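PDB 5EK8: lipoxygenase from Cyanothece sp., which probably inserts molecular oxygen into polyunsaturated fatty acids, as a 9R-lipoxygenase that carries a non-heme iron. Local coordinates for residues D289-E294 with N593-S598; T307-Q312 with Q341-F346. All coordinates share one frame; numbering follows the deposited sequence.

Contact 1. Residues D289-E294 with N593-S598; sequences DLHNVE and NGSFGS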
ATOM      1  N   ASP A 289       6.887 -21.764  16.098  1.00 48.10           N
ATOM      2  CA  ASP A 289       8.244 -21.569  16.573  1.00 48.92           C
ATOM      3  C   ASP A 289       8.776 -20.220  16.105  1.00 51.87           C
ATOM      4  O   ASP A 289       8.230 -19.616  15.182  1.00 49.32           O
ATOM      5  CB  ASP A 289       9.154 -22.696  16.080  1.00 48.37           C
ATOM      6  CG  ASP A 289       8.774 -24.047  16.648  1.00 53.87           C
ATOM      7  OD1 ASP A 289       8.067 -24.095  17.677  1.00 55.16           O
ATOM      8  OD2 ASP A 289       9.189 -25.067  16.063  1.00 59.20           O
ATOM      9  N   LEU A 290       9.846 -19.757  16.750  1.00 53.13           N
ATOM     10  CA  LEU A 290      10.529 -18.527  16.351  1.00 51.91           C
ATOM     11  C   LEU A 290      12.020 -18.782  16.201  1.00 50.02           C
ATOM     12  O   LEU A 290      12.642 -19.377  17.082  1.00 50.33           O
ATOM     13  CB  LEU A 290      10.298 -17.416  17.373  1.00 56.61           C
ATOM     14  CG  LEU A 290       9.516 -16.176  16.943  1.00 57.28           C
ATOM     15  CD1 LEU A 290       9.672 -15.081  17.989  1.00 55.46           C
ATOM     16  CD2 LEU A 290       9.970 -15.695  15.578  1.00 55.85           C
ATOM     17  N   HIS A 291      12.599 -18.326  15.095  1.00 47.21           N
ATOM     18  CA  HIS A 291      14.015 -18.572  14.850  1.00 50.14           C
ATOM     19  C   HIS A 291      14.810 -17.310  14.527  1.00 52.68           C
ATOM     20  O   HIS A 291      14.551 -16.627  13.533  1.00 54.46           O
ATOM     21  CB  HIS A 291      14.186 -19.581  13.713  1.00 47.88           C
ATOM     22  CG  HIS A 291      13.411 -20.847  13.907  1.00 51.89           C
ATOM     23  ND1 HIS A 291      13.824 -21.849  14.760  1.00 50.20           N
ATOM     24  CD2 HIS A 291      12.247 -21.271  13.363  1.00 48.67           C
ATOM     25  CE1 HIS A 291      12.945 -22.835  14.733  1.00 48.77           C
ATOM     26  NE2 HIS A 291      11.976 -22.508  13.897  1.00 48.50           N
ATOM     27  N   ASN A 292      15.777 -17.004  15.382  1.00 50.19           N
ATOM     28  CA  ASN A 292      16.798 -16.034  15.039  1.00 51.53           C
ATOM     29  C   ASN A 292      17.732 -16.681  14.028  1.00 50.65           C
ATOM     30  O   ASN A 292      18.614 -17.458  14.396  1.00 53.33           O
ATOM     31  CB  ASN A 292      17.571 -15.569  16.276  1.00 54.47           C
ATOM     32  CG  ASN A 292      16.712 -14.776  17.242  1.00 53.12           C
ATOM     33  OD1 ASN A 292      15.675 -14.227  16.873  1.00 56.47           O
ATOM     34  ND2 ASN A 292      17.147 -14.710  18.489  1.00 51.08           N
ATOM     35  N   VAL A 293      17.519 -16.387  12.751  1.00 51.56           N
ATOM     36  CA  VAL A 293      18.305 -17.028  11.703  1.00 46.79           C
ATOM     37  C   VAL A 293      19.203 -16.033  10.993  1.00 46.12           C
ATOM     38  O   VAL A 293      18.791 -14.919  10.660  1.00 46.90           O
ATOM     39  CB  VAL A 293      17.414 -17.739  10.661  1.00 48.18           C
ATOM     40  CG1 VAL A 293      16.754 -18.942  11.280  1.00 55.53           C
ATOM     41  CG2 VAL A 293      16.368 -16.797  10.101  1.00 47.20           C
ATOM     42  N   GLU A 294      20.446 -16.437  10.774  1.00 45.66           N
ATOM     43  CA  GLU A 294      21.391 -15.579  10.083  1.00 44.57           C
ATOM     44  C   GLU A 294      22.060 -16.360   8.964  1.00 46.19           C
ATOM     45  O   GLU A 294      22.642 -17.418   9.197  1.00 50.45           O
ATOM     46  CB  GLU A 294      22.424 -15.021  11.064  1.00 44.64           C
ATOM     47  CG  GLU A 294      21.792 -14.264  12.226  1.00 47.14           C
ATOM     48  CD  GLU A 294      22.798 -13.482  13.048  1.00 48.21           C
ATOM     49  OE1 GLU A 294      23.330 -14.047  14.033  1.00 45.06           O
ATOM     50  OE2 GLU A 294      23.047 -12.302  12.712  1.00 48.37           O
ATOM     51  N   ASN A 593       6.353 -27.181  15.931  1.00 54.25           N
ATOM     52  CA  ASN A 593       6.845 -28.392  16.590  1.00 51.98           C
ATOM     53  C   ASN A 593       8.325 -28.713  16.397  1.00 48.91           C
ATOM     54  O   ASN A 593       8.706 -29.877  16.304  1.00 39.89           O
ATOM     55  CB  ASN A 593       6.012 -29.585  16.133  1.00 55.65           C
ATOM     56  CG  ASN A 593       4.554 -29.456  16.519  1.00 59.44           C
ATOM     57  OD1 ASN A 593       3.661 -29.610  15.685  1.00 60.29           O
ATOM     58  ND2 ASN A 593       4.304 -29.165  17.790  1.00 60.08           N
ATOM     59  N   GLY A 594       9.158 -27.678  16.357  1.00 52.73           N
ATOM     60  CA  GLY A 594      10.595 -27.863  16.251  1.00 51.37           C
ATOM     61  C   GLY A 594      11.139 -27.370  14.929  1.00 49.20           C
ATOM     62  O   GLY A 594      12.337 -27.111  14.803  1.00 42.81           O
ATOM     63  N   SER A 595      10.254 -27.275  13.938  1.00 52.09           N
ATOM     64  CA  SER A 595      10.581 -26.770  12.604  1.00 47.73           C
ATOM     65  C   SER A 595      11.610 -27.617  11.861  1.00 45.63           C
ATOM     66  O   SER A 595      11.969 -27.305  10.726  1.00 47.17           O
ATOM     67  CB  SER A 595      11.091 -25.329  12.687  1.00 49.47           C
ATOM     68  OG  SER A 595      10.152 -24.484  13.323  1.00 53.09           O
ATOM     69  N   PHE A 596      12.087 -28.682  12.495  1.00 46.98           N
ATOM     70  CA  PHE A 596      13.094 -29.536  11.879  1.00 53.87           C
ATOM     71  C   PHE A 596      12.522 -30.891  11.486  1.00 58.49           C
ATOM     72  O   PHE A 596      12.007 -31.631  12.323  1.00 60.93           O
ATOM     73  CB  PHE A 596      14.286 -29.727  12.815  1.00 56.19           C
ATOM     74  CG  PHE A 596      15.302 -28.627  12.734  1.00 56.22           C
ATOM     75  CD1 PHE A 596      16.247 -28.619  11.723  1.00 53.87           C
ATOM     76  CD2 PHE A 596      15.322 -27.609  13.676  1.00 59.43           C
ATOM     77  CE1 PHE A 596      17.191 -27.611  11.642  1.00 55.94           C
ATOM     78  CE2 PHE A 596      16.267 -26.596  13.605  1.00 59.08           C
ATOM     79  CZ  PHE A 596      17.202 -26.597  12.586  1.00 57.77           C
ATOM     80  N   GLY A 597      12.622 -31.205  10.200  1.00 60.08           N
ATOM     81  CA  GLY A 597      12.127 -32.459   9.666  1.00 60.55           C
ATOM     82  C   GLY A 597      12.025 -32.344   8.162  1.00 61.76           C
ATOM     83  O   GLY A 597      12.275 -31.275   7.606  1.00 66.53           O
ATOM     84  N   SER A 598      11.672 -33.442   7.502  1.00 59.03           N
ATOM     85  CA  SER A 598      11.457 -33.429   6.059  1.00 57.93           C
ATOM     86  C   SER A 598      10.383 -32.412   5.697  1.00 53.51           C
ATOM     87  O   SER A 598       9.522 -32.093   6.516  1.00 50.84           O
ATOM     88  CB  SER A 598      11.059 -34.821   5.561  1.00 61.35           C
ATOM     89  OG  SER A 598      10.768 -34.801   4.176  1.00 65.44           O
TER

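Contact 2. Residues T307-Q312 with Q341-F346; sequences TMITIQ and QAKRIF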
ATOM      1  N   THR A 307      27.572 -19.755   2.673  1.00 53.71           N
ATOM      2  CA  THR A 307      28.638 -20.404   3.427  1.00 54.11           C
ATOM      3  C   THR A 307      28.110 -21.122   4.668  1.00 49.34           C
ATOM      4  O   THR A 307      28.533 -22.239   4.966  1.00 47.49           O
ATOM      5  CB  THR A 307      29.708 -19.398   3.846  1.00 62.08           C
ATOM      6  OG1 THR A 307      29.119 -18.403   4.690  1.00 67.85           O
ATOM      7  CG2 THR A 307      30.292 -18.728   2.620  1.00 65.66           C
ATOM      8  N   MET A 308      27.199 -20.479   5.393  1.00 46.72           N
ATOM      9  CA  MET A 308      26.514 -21.136   6.504  1.00 49.84           C
ATOM     10  C   MET A 308      25.202 -20.449   6.858  1.00 46.67           C
ATOM     11  O   MET A 308      24.895 -19.377   6.359  1.00 47.91           O
ATOM     12  CB  MET A 308      27.409 -21.198   7.747  1.00 54.00           C
ATOM     13  CG  MET A 308      27.695 -19.855   8.401  1.00 56.07           C
ATOM     14  SD  MET A 308      28.594 -20.049   9.959  1.00 58.03           S
ATOM     15  CE  MET A 308      30.087 -20.879   9.413  1.00 36.98           C
ATOM     16  N   ILE A 309      24.424 -21.104   7.707  1.00 42.58           N
ATOM     17  CA  ILE A 309      23.195 -20.551   8.246  1.00 41.46           C
ATOM     18  C   ILE A 309      23.176 -20.933   9.706  1.00 46.58           C
ATOM     19  O   ILE A 309      23.299 -22.110  10.052  1.00 50.62           O
ATOM     20  CB  ILE A 309      21.917 -21.091   7.545  1.00 38.96           C
ATOM     21  CG1 ILE A 309      21.889 -20.714   6.062  1.00 38.62           C
ATOM     22  CG2 ILE A 309      20.655 -20.579   8.236  1.00 32.51           C
ATOM     23  CD1 ILE A 309      20.697 -21.268   5.331  1.00 40.67           C
ATOM     24  N   THR A 310      23.054 -19.934  10.568  1.00 45.15           N
ATOM     25  CA  THR A 310      22.953 -20.192  11.988  1.00 43.06           C
ATOM     26  C   THR A 310      21.510 -20.012  12.424  1.00 42.26           C
ATOM     27  O   THR A 310      20.798 -19.119  11.938  1.00 37.87           O
ATOM     28  CB  THR A 310      23.872 -19.273  12.803  1.00 42.58           C
ATOM     29  OG1 THR A 310      23.307 -17.955  12.863  1.00 45.27           O
ATOM     30  CG2 THR A 310      25.247 -19.217  12.167  1.00 37.13           C
ATOM     31  N   ILE A 311      21.080 -20.881  13.330  1.00 43.61           N
ATOM     32  CA  ILE A 311      19.711 -20.844  13.820  1.00 45.28           C
ATOM     33  C   ILE A 311      19.679 -20.890  15.344  1.00 48.58           C
ATOM     34  O   ILE A 311      20.198 -21.818  15.964  1.00 46.15           O
ATOM     35  CB  ILE A 311      18.871 -22.012  13.261  1.00 40.25           C
ATOM     36  CG1 ILE A 311      18.795 -21.950  11.734  1.00 43.48           C
ATOM     37  CG2 ILE A 311      17.472 -21.990  13.857  1.00 39.05           C
ATOM     38  CD1 ILE A 311      18.038 -23.118  11.111  1.00 44.83           C
ATOM     39  N   GLN A 312      19.068 -19.879  15.946  1.00 46.10           N
ATOM     40  CA  GLN A 312      18.913 -19.863  17.392  1.00 47.31           C
ATOM     41  C   GLN A 312      17.439 -19.698  17.745  1.00 47.61           C
ATOM     42  O   GLN A 312      16.848 -18.653  17.490  1.00 47.01           O
ATOM     43  CB  GLN A 312      19.757 -18.751  18.010  1.00 45.55           C
ATOM     44  CG  GLN A 312      19.847 -18.838  19.508  1.00 46.05           C
ATOM     45  CD  GLN A 312      20.786 -17.820  20.095  1.00 44.31           C
ATOM     46  OE1 GLN A 312      21.449 -18.095  21.088  1.00 39.34           O
ATOM     47  NE2 GLN A 312      20.855 -16.639  19.484  1.00 30.52           N
ATOM     48  N   GLN A 341      16.837 -28.057   5.634  1.00 49.36           N
ATOM     49  CA  GLN A 341      15.870 -27.609   6.632  1.00 51.38           C
ATOM     50  C   GLN A 341      16.215 -26.212   7.158  1.00 49.11           C
ATOM     51  O   GLN A 341      15.323 -25.389   7.392  1.00 47.17           O
ATOM     52  CB  GLN A 341      15.794 -28.623   7.779  1.00 51.36           C
ATOM     53  CG  GLN A 341      15.123 -29.934   7.376  1.00 53.53           C
ATOM     54  CD  GLN A 341      15.558 -31.114   8.228  1.00 57.46           C
ATOM     55  OE1 GLN A 341      16.270 -30.956   9.219  1.00 56.83           O
ATOM     56  NE2 GLN A 341      15.137 -32.309   7.834  1.00 64.72           N
ATOM     57  N   ALA A 342      17.509 -25.946   7.326  1.00 45.82           N
ATOM     58  CA  ALA A 342      17.964 -24.605   7.682  1.00 44.15           C
ATOM     59  C   ALA A 342      17.548 -23.597   6.611  1.00 45.95           C
ATOM     60  O   ALA A 342      17.043 -22.511   6.926  1.00 43.91           O
ATOM     61  CB  ALA A 342      19.474 -24.582   7.878  1.00 39.80           C
ATOM     62  N   LYS A 343      17.749 -23.962   5.347  1.00 44.39           N
ATOM     63  CA  LYS A 343      17.392 -23.075   4.241  1.00 42.06           C
ATOM     64  C   LYS A 343      15.892 -22.785   4.224  1.00 40.91           C
ATOM     65  O   LYS A 343      15.464 -21.655   3.958  1.00 39.49           O
ATOM     66  CB  LYS A 343      17.834 -23.672   2.903  1.00 43.56           C
ATOM     67  CG  LYS A 343      19.283 -23.383   2.549  1.00 44.94           C
ATOM     68  CD  LYS A 343      19.649 -23.949   1.187  1.00 44.12           C
ATOM     69  CE  LYS A 343      19.539 -25.466   1.168  1.00 48.29           C
ATOM     70  NZ  LYS A 343      20.127 -26.059  -0.068  1.00 50.36           N
ATOM     71  N   ARG A 344      15.091 -23.803   4.520  1.00 44.64           N
ATOM     72  CA  ARG A 344      13.648 -23.596   4.582  1.00 44.79           C
ATOM     73  C   ARG A 344      13.263 -22.649   5.730  1.00 46.43           C
ATOM     74  O   ARG A 344      12.429 -21.747   5.556  1.00 42.84           O
ATOM     75  CB  ARG A 344      12.921 -24.932   4.733  1.00 38.96           C
ATOM     76  CG  ARG A 344      11.405 -24.808   4.746  1.00 37.76           C
ATOM     77  CD  ARG A 344      10.770 -26.168   4.898  1.00 41.15           C
ATOM     78  NE  ARG A 344       9.336 -26.099   5.149  1.00 44.11           N
ATOM     79  CZ  ARG A 344       8.637 -27.099   5.678  1.00 51.14           C
ATOM     80  NH1 ARG A 344       9.251 -28.226   6.017  1.00 48.04           N
ATOM     81  NH2 ARG A 344       7.331 -26.971   5.876  1.00 57.13           N
ATOM     82  N   ILE A 345      13.871 -22.861   6.898  1.00 45.73           N
ATOM     83  CA  ILE A 345      13.616 -22.007   8.061  1.00 42.53           C
ATOM     84  C   ILE A 345      13.941 -20.541   7.753  1.00 43.36           C
ATOM     85  O   ILE A 345      13.132 -19.637   8.022  1.00 43.75           O
ATOM     86  CB  ILE A 345      14.427 -22.464   9.289  1.00 36.47           C
ATOM     87  CG1 ILE A 345      13.879 -23.791   9.817  1.00 33.35           C
ATOM     88  CG2 ILE A 345      14.361 -21.416  10.385  1.00 32.17           C
ATOM     89  CD1 ILE A 345      14.525 -24.255  11.098  1.00 33.43           C
ATOM     90  N   PHE A 346      15.119 -20.315   7.174  1.00 37.78           N
ATOM     91  CA  PHE A 346      15.478 -18.984   6.707  1.00 37.22           C
ATOM     92  C   PHE A 346      14.412 -18.434   5.776  1.00 39.85           C
ATOM     93  O   PHE A 346      13.994 -17.286   5.924  1.00 40.76           O
ATOM     94  CB  PHE A 346      16.823 -18.988   5.985  1.00 39.62           C
ATOM     95  CG  PHE A 346      17.260 -17.622   5.534  1.00 41.09           C
ATOM     96  CD1 PHE A 346      17.974 -16.797   6.387  1.00 44.21           C
ATOM     97  CD2 PHE A 346      16.947 -17.156   4.269  1.00 42.90           C
ATOM     98  CE1 PHE A 346      18.372 -15.534   5.982  1.00 46.40           C
ATOM     99  CE2 PHE A 346      17.343 -15.897   3.860  1.00 43.76           C
ATOM    100  CZ  PHE A 346      18.059 -15.086   4.716  1.00 45.88           C
TER

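Contact 1. Residues D289-E294 with N593-S598
Two donors from the loop 593-598 converge on OD2 of Asp289, one at each lone pair. The backbone N of Gly594 comes to the syn side of OD2 at 2.6 Å, in a bond that is clearly bent at the hydrogen. On the anti side, Ser595 OG gives its proton to OD2 across 3.0 Å. That hydroxyl is itself an acceptor: His291 NE2 points at Ser595 OG from 2.7 Å. This bond is nearly straight (161°) and lies close to the imidazole plane, so the serine meets the ring at its edge. In the resulting chain of hydrogen bonds Ser595 OG accepts from His291 NE2 and donates to Asp289 OD2; OG stands anti to its own carbonyl carbon (chi1 -57°), which sets it between imidazole and carboxylate. The negative OD2 would probably polarise the hydroxyl and make its oxygen a better acceptor for the ring N-H. The other ring nitrogen, ND1, is hydrogen-bonded to Ser313 OG, and with both nitrogens engaged the ring is probably held against rotation. Gly594 adopts a backbone conformation in which a CB would press on the carbonyl oxygen of Asn593. An alanine in place of Asp289 would probably leave Gly594 N and the Ser595 hydroxyl without their common acceptor and the hydroxyl freer to turn. Asp289 also shares a backbone hydrogen bond with Leu591. Asp289, just before strand 291-300, and His291, its first residue, thus bind the loop between helices 577-581 and 608-623 to an antiparallel sheet of the lipoxygenase fold, away from the iron site.

Contact 2. Residues T307-Q312 with Q341-F346
Helix-on-sheet packing joins these segments: the first part of the long helix 337-377 lies across strand 303-313 of an antiparallel sheet in the lipoxygenase domain. The local axes come within 8.9 Å of each other and cross at 67°. No hydrogen bond links the two segments, and the contact is made by aliphatic groups. Ile309 and Ile311, alternate residues of the strand, both direct their side chains at the helix, where the methyl of Ala342 touches both. Its CB lies 3.8 Å from CD1 of Ile311 and, more loosely, 4.2 Å from CG2 of Ile309. The small side chain lets the strand approach the helix backbone itself, with Ile311 CD1 3.7 Å from Ala342 CA. In Ile309 the CG2 branch stands anti to the backbone N (CG1 at chi1 -62°), and the two branches divide their work: CG2 meets Ala342, while CD1 reaches the next helical residue. There it touches the aliphatic part of Lys343 at CG, 3.8 Å away, the two side chains crossing at about a right angle. A bend at chi3 (-63°) turns CE of the lysine off the line of the chain; beyond it NZ forms a salt bridge with Asp247 and a hydrogen bond to the carbonyl oxygen of Arg245, so the charge is satisfied away from the apolar interface. Phe250 of helix 247-256 touches both Ile309 and Lys343. One turn further along the helix from Ala342, Ile345 crosses Ile311 obliquely, its CD1 and that of Ile311 meeting methyl to methyl at 3.7 Å.

The centres of contacts 1 and 2 lie 8 Å apart, on the same side of the chain's centre and away from the annotated iron and sodium sites. They share one antiparallel sheet, in which strands 291-300 and 303-313 are consecutive in the chain and neighbours, joined by probable hydrogen bonds such as Asn292 N to Gln312 O. Along the chain, 289-294 comes first, followed by 307-312 and 341-346, with 593-598 much later. Helix 337-377 serves both: Ile345 also touches His291 and Val293, and Gln341 packs on Phe596. Together the contacts place the sheet and the late loop against the N-terminal part of this helix, which further along carries the iron ligands His359 and His364.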